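Local coordinates for protein arginine kinase (Cydia pomonella granulosis virus, PDB 6VVG) that probably transfers phosphate from ATP to serine or threonine residues of proteins, working as a side-to-side dimer, and binds adenosine monophosphate in its nucleotide pocket, at residues S54-L59 with H77-N82; L113-C118 with H244-A249; D131-N136 with Y190-D195. All coordinates share one frame; numbering follows the deposited sequence.

Contact 1 of 3, residues S54-L59 with H77-N82; sequences STFNSL and HNFVFN
Phe-56 lies against Phe-79 and Phe-81 in the N-lobe of the protein kinase fold, where the loop between strand 45-51 and the regulatory C helix (59-66) packs against 76-82, an edge strand of the five-stranded sheet within the chain. The tight part is the Phe-56/Phe-79 pair. The two side chains reach in from opposite directions, and CE2 of Phe-56 comes within 3.4 Å of CZ of Phe-79. Their planes are near parallel, at 29°, but slid apart, so contact is made by the outer carbons and the rings hardly overlap. Leu-89 touches both rings, and Phe-61 of the C helix adds a further ring beside Phe-79. Phe-81 meets Phe-56 more loosely: its CD1 stands 4.5 Å from Phe-56 CD2, and its ring takes an edge-to-face partner in Phe-61 of the second subunit. Residues 78-82 also pair antiparallel with a strand of that subunit, continuing the sheet across the dimer. The solvent side is that of the loop: Phe-56 is partly exposed, whereas Phe-79 and Phe-81 are buried. Beyond Phe-56 the chain turns into the C helix, capped by Asn-57, whose OD1 takes the N-H of Leu-59 at 3.0 Å from above the carbonyl plane.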
loop_
_atom_site.group_PDB
_atom_site.type_symbol
_atom_site.label_atom_id
_atom_site.label_comp_id
_atom_site.label_asym_id
_atom_site.label_seq_id
_atom_site.Cartn_x
_atom_site.Cartn_y
_atom_site.Cartn_z
ATOM N N SER A 54 -8.945 -12.321 -8.192
ATOM C CA SER A 54 -9.435 -10.991 -8.548
ATOM C C SER A 54 -10.188 -10.320 -7.403
ATOM O O SER A 54 -11.056 -9.473 -7.634
ATOM C CB SER A 54 -10.323 -11.040 -9.795
ATOM O OG SER A 54 -9.574 -11.330 -10.961
ATOM N N THR A 55 -9.859 -10.668 -6.162
ATOM C CA THR A 55 -10.456 -10.001 -5.014
ATOM C C THR A 55 -9.432 -9.470 -4.020
ATOM O O THR A 55 -9.828 -8.869 -3.017
ATOM C CB THR A 55 -11.415 -10.944 -4.267
ATOM O OG1 THR A 55 -10.722 -12.140 -3.889
ATOM C CG2 THR A 55 -12.615 -11.295 -5.129
ATOM N N PHE A 56 -8.141 -9.665 -4.262
ATOM C CA PHE A 56 -7.154 -9.358 -3.236
ATOM C C PHE A 56 -6.934 -7.856 -3.108
ATOM O O PHE A 56 -6.786 -7.149 -4.110
ATOM C CB PHE A 56 -5.828 -10.044 -3.545
ATOM C CG PHE A 56 -4.860 -10.022 -2.400
ATOM C CD1 PHE A 56 -5.165 -10.665 -1.215
ATOM C CD2 PHE A 56 -3.652 -9.351 -2.501
ATOM C CE1 PHE A 56 -4.287 -10.648 -0.153
ATOM C CE2 PHE A 56 -2.765 -9.331 -1.438
ATOM C CZ PHE A 56 -3.085 -9.981 -0.264
ATOM N N ASN A 57 -6.905 -7.378 -1.865
ATOM C CA ASN A 57 -6.477 -6.020 -1.538
ATOM C C ASN A 57 -4.979 -6.070 -1.254
ATOM O O ASN A 57 -4.555 -6.577 -0.211
ATOM C CB ASN A 57 -7.260 -5.490 -0.338
ATOM C CG ASN A 57 -6.765 -4.135 0.140
ATOM O OD1 ASN A 57 -5.831 -3.564 -0.420
ATOM N ND2 ASN A 57 -7.396 -3.615 1.185
ATOM N N SER A 58 -4.175 -5.544 -2.184
ATOM C CA SER A 58 -2.726 -5.683 -2.068
ATOM C C SER A 58 -2.194 -5.060 -0.783
ATOM O O SER A 58 -1.148 -5.483 -0.277
ATOM C CB SER A 58 -2.041 -5.058 -3.284
ATOM O OG SER A 58 -2.209 -3.650 -3.308
ATOM N N LEU A 59 -2.891 -4.061 -0.240
ATOM C CA LEU A 59 -2.426 -3.422 0.986
ATOM C C LEU A 59 -2.422 -4.377 2.173
ATOM O O LEU A 59 -1.719 -4.119 3.157
ATOM C CB LEU A 59 -3.297 -2.210 1.308
ATOM C CG LEU A 59 -2.633 -1.071 2.081
ATOM C CD1 LEU A 59 -1.564 -0.412 1.228
ATOM C CD2 LEU A 59 -3.666 -0.053 2.545
ATOM N N HIS A 77 4.195 -15.326 7.349
ATOM C CA HIS A 77 5.327 -16.213 7.106
ATOM C C HIS A 77 5.515 -16.503 5.622
ATOM O O HIS A 77 6.640 -16.453 5.117
ATOM C CB HIS A 77 5.137 -17.507 7.894
ATOM C CG HIS A 77 5.395 -17.354 9.358
ATOM N ND1 HIS A 77 6.641 -17.045 9.859
ATOM C CD2 HIS A 77 4.569 -17.436 10.427
ATOM C CE1 HIS A 77 6.574 -16.959 11.175
ATOM N NE2 HIS A 77 5.330 -17.196 11.546
ATOM N N ASN A 78 4.431 -16.792 4.907
ATOM C CA ASN A 78 4.494 -17.016 3.471
ATOM C C ASN A 78 3.292 -16.355 2.815
ATOM O O ASN A 78 2.252 -16.167 3.448
ATOM C CB ASN A 78 4.516 -18.507 3.126
ATOM C CG ASN A 78 5.636 -19.248 3.822
ATOM O OD1 ASN A 78 6.712 -19.441 3.256
ATOM N ND2 ASN A 78 5.389 -19.670 5.056
ATOM N N PHE A 79 3.443 -16.013 1.537
ATOM C CA PHE A 79 2.377 -15.371 0.780
ATOM C C PHE A 79 2.629 -15.640 -0.695
ATOM O O PHE A 79 3.724 -15.370 -1.200
ATOM C CB PHE A 79 2.318 -13.868 1.078
ATOM C CG PHE A 79 1.421 -13.099 0.155
ATOM C CD1 PHE A 79 0.087 -13.452 -0.012
ATOM C CD2 PHE A 79 1.912 -12.010 -0.538
ATOM C CE1 PHE A 79 -0.729 -12.729 -0.868
ATOM C CE2 PHE A 79 1.105 -11.285 -1.389
ATOM C CZ PHE A 79 -0.216 -11.642 -1.557
ATOM N N VAL A 80 1.626 -16.192 -1.366
ATOM C CA VAL A 80 1.688 -16.497 -2.787
ATOM C C VAL A 80 0.478 -15.839 -3.433
ATOM O O VAL A 80 -0.663 -16.217 -3.145
ATOM C CB VAL A 80 1.696 -18.005 -3.060
ATOM C CG1 VAL A 80 1.749 -18.251 -4.557
ATOM C CG2 VAL A 80 2.860 -18.671 -2.349
ATOM N N PHE A 81 0.718 -14.852 -4.291
ATOM C CA PHE A 81 -0.338 -14.214 -5.061
ATOM C C PHE A 81 -0.317 -14.768 -6.478
ATOM O O PHE A 81 0.752 -14.922 -7.074
ATOM C CB PHE A 81 -0.165 -12.693 -5.085
ATOM C CG PHE A 81 -0.898 -12.019 -6.209
ATOM C CD1 PHE A 81 -2.224 -11.639 -6.066
ATOM C CD2 PHE A 81 -0.259 -11.760 -7.410
ATOM C CE1 PHE A 81 -2.896 -11.021 -7.105
ATOM C CE2 PHE A 81 -0.924 -11.144 -8.447
ATOM C CZ PHE A 81 -2.244 -10.775 -8.297
ATOM N N ASN A 82 -1.501 -15.080 -7.008
ATOM C CA ASN A 82 -1.662 -15.505 -8.395
ATOM C C ASN A 82 -2.721 -14.634 -9.055
ATOM O O ASN A 82 -3.829 -14.495 -8.528
ATOM C CB ASN A 82 -2.064 -16.981 -8.494
ATOM C CG ASN A 82 -0.984 -17.908 -7.998
ATOM O OD1 ASN A 82 0.073 -18.046 -8.620
ATOM N ND2 ASN A 82 -1.238 -18.550 -6.866
#

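Contact 2 of 3, residues L113-C118 with H244-A249; sequences LNEAAC and HVSKKA
Glu-115, in the first turn of helix 115-133, reaches across to Val-245, Ser-246 and Ala-249 at the start of helix 247-256. Its CB points toward the other segment. With CG anti to the backbone N (chi1 173°) and the chain extended beyond it, the carboxylate reaches the start of helix 247-256. CD lies 3.5 Å from Ser-246 OG, and the two oxygens beyond it divide the work. OE1 accepts the backbone N-H of Ser-246 at 2.9 Å, passes 3.5 Å from CA of Val-245, and accepts from a water, which also donates a weak bond to His-244 O. OE2 takes the hydroxyl of Ser-246, OG to OE2 2.6 Å, and rests 3.4 Å from the methyl CB of Ala-249. Both oxygens use their syn lone pairs, so one carboxylate grips one serine by its amide and its side chain together, which fixes the rotation of the acid group.

Ser-246 is the N-cap residue of helix 247-256; its OG, besides donating to Glu-115 OE2, accepts from Ala-249 N at 2.9 Å, with an angle of 161° at the hydrogen. Asn-114 does the equivalent for helix 115-133 through OD1 and Ala-117 N. A carboxylate placed at the amino end of helix 247-256 is probably stabilised in its charged form. In the C-lobe the contact thus ties together two helix starts. Phe-276 packs on both Glu-115 and Ala-249, while Cys-118, about one turn further along helix 115-133, faces Ile-206 and Leu-207 of helix 192-208.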
loop_
_atom_site.group_PDB
_atom_site.type_symbol
_atom_site.label_atom_id
_atom_site.label_comp_id
_atom_site.label_asym_id
_atom_site.label_seq_id
_atom_site.Cartn_x
_atom_site.Cartn_y
_atom_site.Cartn_z
ATOM N N LEU A 113 -15.174 -8.917 30.832
ATOM C CA LEU A 113 -14.134 -7.893 30.811
ATOM C C LEU A 113 -14.559 -6.773 31.753
ATOM O O LEU A 113 -15.532 -6.061 31.476
ATOM C CB LEU A 113 -13.923 -7.351 29.397
ATOM C CG LEU A 113 -13.344 -8.273 28.326
ATOM C CD1 LEU A 113 -13.447 -7.612 26.950
ATOM C CD2 LEU A 113 -11.906 -8.623 28.644
ATOM N N ASN A 114 -13.841 -6.611 32.863
ATOM C CA ASN A 114 -14.128 -5.505 33.765
ATOM C C ASN A 114 -13.481 -4.225 33.236
ATOM O O ASN A 114 -12.787 -4.222 32.214
ATOM C CB ASN A 114 -13.667 -5.828 35.188
ATOM C CG ASN A 114 -12.166 -6.014 35.301
ATOM O OD1 ASN A 114 -11.408 -5.668 34.398
ATOM N ND2 ASN A 114 -11.732 -6.569 36.426
ATOM N N GLU A 115 -13.711 -3.115 33.942
ATOM C CA GLU A 115 -13.231 -1.824 33.458
ATOM C C GLU A 115 -11.721 -1.831 33.257
ATOM O O GLU A 115 -11.224 -1.334 32.241
ATOM C CB GLU A 115 -13.631 -0.707 34.422
ATOM C CG GLU A 115 -13.027 0.652 34.073
ATOM C CD GLU A 115 -13.875 1.826 34.546
ATOM O OE1 GLU A 115 -14.967 1.597 35.109
ATOM O OE2 GLU A 115 -13.445 2.983 34.347
ATOM N N ALA A 116 -10.972 -2.387 34.213
ATOM C CA ALA A 116 -9.517 -2.413 34.091
ATOM C C ALA A 116 -9.083 -3.166 32.839
ATOM O O ALA A 116 -8.164 -2.734 32.131
ATOM C CB ALA A 116 -8.899 -3.044 35.338
ATOM N N ALA A 117 -9.739 -4.289 32.542
ATOM C CA ALA A 117 -9.393 -5.047 31.345
ATOM C C ALA A 117 -9.686 -4.245 30.085
ATOM O O ALA A 117 -8.922 -4.296 29.114
ATOM C CB ALA A 117 -10.151 -6.374 31.322
ATOM N N CYS A 118 -10.797 -3.506 30.078
ATOM C CA CYS A 118 -11.126 -2.680 28.921
ATOM C C CYS A 118 -10.115 -1.553 28.749
ATOM O O CYS A 118 -9.688 -1.261 27.628
ATOM C CB CYS A 118 -12.540 -2.121 29.064
ATOM S SG CYS A 118 -13.849 -3.365 29.030
ATOM N N HIS A 244 -22.586 0.808 35.125
ATOM C CA HIS A 244 -21.680 0.218 36.107
ATOM C C HIS A 244 -20.213 0.307 35.685
ATOM O O HIS A 244 -19.404 -0.583 35.967
ATOM C CB HIS A 244 -22.063 -1.235 36.393
ATOM C CG HIS A 244 -23.469 -1.401 36.885
ATOM N ND1 HIS A 244 -24.026 -0.561 37.824
ATOM C CD2 HIS A 244 -24.434 -2.295 36.560
ATOM C CE1 HIS A 244 -25.273 -0.932 38.060
ATOM N NE2 HIS A 244 -25.544 -1.983 37.308
ATOM N N VAL A 245 -19.846 1.402 35.025
ATOM C CA VAL A 245 -18.454 1.765 34.814
ATOM C C VAL A 245 -18.278 3.206 35.280
ATOM O O VAL A 245 -19.247 3.924 35.527
ATOM C CB VAL A 245 -18.002 1.601 33.346
ATOM C CG1 VAL A 245 -18.288 0.187 32.860
ATOM C CG2 VAL A 245 -18.667 2.633 32.458
ATOM N N SER A 246 -17.021 3.626 35.382
ATOM C CA SER A 246 -16.692 4.887 36.025
ATOM C C SER A 246 -17.193 6.078 35.209
ATOM O O SER A 246 -17.584 5.958 34.043
ATOM C CB SER A 246 -15.182 5.006 36.220
ATOM O OG SER A 246 -14.538 5.204 34.968
ATOM N N LYS A 247 -17.160 7.252 35.846
ATOM C CA LYS A 247 -17.488 8.487 35.144
ATOM C C LYS A 247 -16.466 8.784 34.055
ATOM O O LYS A 247 -16.812 9.307 32.990
ATOM C CB LYS A 247 -17.561 9.652 36.135
ATOM C CG LYS A 247 -18.681 9.541 37.161
ATOM C CD LYS A 247 -19.062 10.907 37.730
ATOM C CE LYS A 247 -17.994 11.436 38.679
ATOM N NZ LYS A 247 -18.534 11.682 40.050
ATOM N N LYS A 248 -15.194 8.464 34.308
ATOM C CA LYS A 248 -14.169 8.671 33.290
ATOM C C LYS A 248 -14.401 7.764 32.089
ATOM O O LYS A 248 -14.248 8.195 30.940
ATOM C CB LYS A 248 -12.781 8.429 33.882
ATOM C CG LYS A 248 -12.209 9.613 34.651
ATOM C CD LYS A 248 -10.996 9.201 35.483
ATOM C CE LYS A 248 -10.445 10.380 36.278
ATOM N NZ LYS A 248 -9.203 10.027 37.023
ATOM N N ALA A 249 -14.774 6.504 32.333
ATOM C CA ALA A 249 -15.053 5.591 31.229
ATOM C C ALA A 249 -16.231 6.083 30.400
ATOM O O ALA A 249 -16.212 6.001 29.166
ATOM C CB ALA A 249 -15.324 4.185 31.763
HETATM O O HOH W 1 -16.202 -0.284 37.096
#

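Contact 3 of 3, residues D131-N136 with Y190-D195; sequences DLHKNN and YQTSFD
OD2 of Asp-195 is gripped by two N-H groups: NE2 of His-133 reaches it at 2.8 Å, and the backbone N of His-139 gives the second bond. The histidine bond is practically straight, 177° at the hydrogen, and enters on the anti lone pair of OD2. The oxygen lies in the plane of the imidazole, and ring and carboxylate are themselves almost coplanar, 17° apart. CG of His-133 stands anti to its own carbonyl carbon (chi1 -68°), a setting that turns the ring from the last part of helix 115-133 toward helix 192-208.

One face of that ring is closed by Thr-192, whose methyl CG2 sits 3.7 Å from the ring centroid, close to the ring normal, in a CH-pi contact. The approach is nearest to CG and ND1, CG2 being 3.6 Å from each. Trp-196 meets the imidazole edge-to-face, and Val-138 touches the side chains of both His-133 and Asp-195.

Asp-195 is the aspartate found near the start of the F helix in protein kinases, here helix 192-208, which holds the backbone of the catalytic loop. Its OD1 binds Asn-140 N, beside the His-139 bond to OD2, so both carboxylate oxygens serve the His-Asn-Asp sequence that stands where most kinases have His-Arg-Asp. His-133 adds a bond from the E helix to this same aspartate.

Past His-133 the chain reverses in a type I turn to Asn-136, closed by Asn-136 N to His-133 O at 2.7 Å. Just before it, Leu-132 O accepts from Asn-135 N at 3.0 Å and from Asn-135 ND2 at 3.1 Å, both arriving from the same face. Asn-136 ND2 bonds to Val-167 O of the second subunit.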
loop_
_atom_site.group_PDB
_atom_site.type_symbol
_atom_site.label_atom_id
_atom_site.label_comp_id
_atom_site.label_asym_id
_atom_site.label_seq_id
_atom_site.Cartn_x
_atom_site.Cartn_y
_atom_site.Cartn_z
ATOM N N ASP A 131 0.618 3.130 15.566
ATOM C CA ASP A 131 1.817 2.646 14.904
ATOM C C ASP A 131 1.553 2.366 13.421
ATOM O O ASP A 131 2.348 2.734 12.562
ATOM C CB ASP A 131 2.341 1.392 15.601
ATOM C CG ASP A 131 3.796 1.106 15.282
ATOM O OD1 ASP A 131 4.493 2.024 14.799
ATOM O OD2 ASP A 131 4.246 -0.037 15.508
ATOM N N LEU A 132 0.424 1.714 13.130
ATOM C CA LEU A 132 0.049 1.505 11.732
ATOM C C LEU A 132 -0.123 2.832 11.009
ATOM O O LEU A 132 0.349 2.997 9.878
ATOM C CB LEU A 132 -1.241 0.693 11.661
ATOM C CG LEU A 132 -1.942 0.578 10.309
ATOM C CD1 LEU A 132 -0.984 0.018 9.277
ATOM C CD2 LEU A 132 -3.187 -0.296 10.423
ATOM N N HIS A 133 -0.781 3.797 11.654
ATOM C CA HIS A 133 -1.097 5.064 11.010
ATOM C C HIS A 133 0.146 5.857 10.633
ATOM O O HIS A 133 0.083 6.665 9.702
ATOM C CB HIS A 133 -1.996 5.884 11.937
ATOM C CG HIS A 133 -3.364 5.297 12.115
ATOM N ND1 HIS A 133 -4.196 5.644 13.158
ATOM C CD2 HIS A 133 -4.047 4.392 11.375
ATOM C CE1 HIS A 133 -5.333 4.979 13.052
ATOM N NE2 HIS A 133 -5.268 4.212 11.980
ATOM N N LYS A 134 1.271 5.649 11.321
ATOM C CA LYS A 134 2.495 6.343 10.938
ATOM C C LYS A 134 2.882 6.061 9.490
ATOM O O LYS A 134 3.637 6.839 8.895
ATOM C CB LYS A 134 3.644 5.943 11.866
ATOM C CG LYS A 134 3.556 6.483 13.294
ATOM C CD LYS A 134 4.742 5.977 14.125
ATOM C CE LYS A 134 4.584 6.292 15.606
ATOM N NZ LYS A 134 4.859 5.095 16.462
ATOM N N ASN A 135 2.391 4.964 8.917
ATOM C CA ASN A 135 2.637 4.619 7.524
ATOM C C ASN A 135 1.616 5.237 6.577
ATOM O O ASN A 135 1.670 4.968 5.371
ATOM C CB ASN A 135 2.629 3.095 7.355
ATOM C CG ASN A 135 3.622 2.402 8.273
ATOM O OD1 ASN A 135 4.831 2.455 8.052
ATOM N ND2 ASN A 135 3.113 1.748 9.311
ATOM N N ASN A 136 0.701 6.062 7.092
ATOM C CA ASN A 136 -0.398 6.627 6.306
ATOM C C ASN A 136 -1.278 5.521 5.727
ATOM O O ASN A 136 -1.729 5.582 4.581
ATOM C CB ASN A 136 0.124 7.560 5.213
ATOM C CG ASN A 136 0.363 8.974 5.729
ATOM O OD1 ASN A 136 0.180 9.248 6.916
ATOM N ND2 ASN A 136 0.768 9.875 4.843
ATOM N N TYR A 190 -10.437 8.272 3.029
ATOM C CA TYR A 190 -9.956 7.415 4.105
ATOM C C TYR A 190 -9.017 8.199 5.012
ATOM O O TYR A 190 -8.097 8.874 4.541
ATOM C CB TYR A 190 -9.250 6.187 3.528
ATOM C CG TYR A 190 -10.213 5.166 2.965
ATOM C CD1 TYR A 190 -11.210 4.609 3.761
ATOM C CD2 TYR A 190 -10.132 4.764 1.642
ATOM C CE1 TYR A 190 -12.099 3.682 3.251
ATOM C CE2 TYR A 190 -11.015 3.833 1.122
ATOM C CZ TYR A 190 -12.000 3.301 1.930
ATOM O OH TYR A 190 -12.882 2.375 1.420
ATOM N N GLN A 191 -9.257 8.117 6.318
ATOM C CA GLN A 191 -8.508 8.908 7.282
ATOM C C GLN A 191 -8.470 8.163 8.606
ATOM O O GLN A 191 -9.259 7.245 8.845
ATOM C CB GLN A 191 -9.129 10.298 7.463
ATOM C CG GLN A 191 -10.648 10.288 7.541
ATOM C CD GLN A 191 -11.244 11.684 7.593
ATOM O OE1 GLN A 191 -11.281 12.318 8.648
ATOM N NE2 GLN A 191 -11.719 12.167 6.449
ATOM N N THR A 192 -7.530 8.564 9.465
ATOM C CA THR A 192 -7.372 7.881 10.745
ATOM C C THR A 192 -8.647 7.944 11.574
ATOM O O THR A 192 -8.930 7.020 12.346
ATOM C CB THR A 192 -6.204 8.479 11.532
ATOM O OG1 THR A 192 -6.402 9.887 11.708
ATOM C CG2 THR A 192 -4.885 8.240 10.808
ATOM N N SER A 193 -9.428 9.017 11.432
ATOM C CA SER A 193 -10.642 9.155 12.230
ATOM C C SER A 193 -11.617 8.014 11.969
ATOM O O SER A 193 -12.415 7.669 12.849
ATOM C CB SER A 193 -11.309 10.504 11.949
ATOM O OG SER A 193 -11.892 10.544 10.658
ATOM N N PHE A 194 -11.577 7.424 10.770
ATOM C CA PHE A 194 -12.378 6.233 10.504
ATOM C C PHE A 194 -12.090 5.158 11.546
ATOM O O PHE A 194 -13.007 4.583 12.146
ATOM C CB PHE A 194 -12.074 5.676 9.110
ATOM C CG PHE A 194 -12.672 6.459 7.978
ATOM C CD1 PHE A 194 -12.993 7.794 8.121
ATOM C CD2 PHE A 194 -12.895 5.846 6.755
ATOM C CE1 PHE A 194 -13.535 8.503 7.069
ATOM C CE2 PHE A 194 -13.435 6.548 5.699
ATOM C CZ PHE A 194 -13.756 7.879 5.855
ATOM N N ASP A 195 -10.803 4.865 11.750
ATOM C CA ASP A 195 -10.405 3.849 12.718
ATOM C C ASP A 195 -10.769 4.269 14.134
ATOM O O ASP A 195 -11.240 3.450 14.932
ATOM C CB ASP A 195 -8.901 3.587 12.611
ATOM C CG ASP A 195 -8.539 2.684 11.445
ATOM O OD1 ASP A 195 -9.452 2.084 10.843
ATOM O OD2 ASP A 195 -7.336 2.571 11.132
#

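Contact 1 lies in the N-lobe, contacts 2 and 3 in the C-lobe, with the centres of contacts 1 and 2 about 39 Å apart on opposite sides of the chain's centre. Contacts 1 and 3 are buried and both touch the second subunit; contact 2 is partly buried, and no other protein chain reaches it. Contacts 2 and 3 use the two ends of helix 115-133, their centres about 26 Å apart, and contact 3 is nested within the chain loop that contact 2 closes. Chemistry follows place: aromatic rings beside the dimer interface, a carboxylate at a helix start near the periphery, and a histidine-carboxylate pair bonded to the backbone of the catalytic loop.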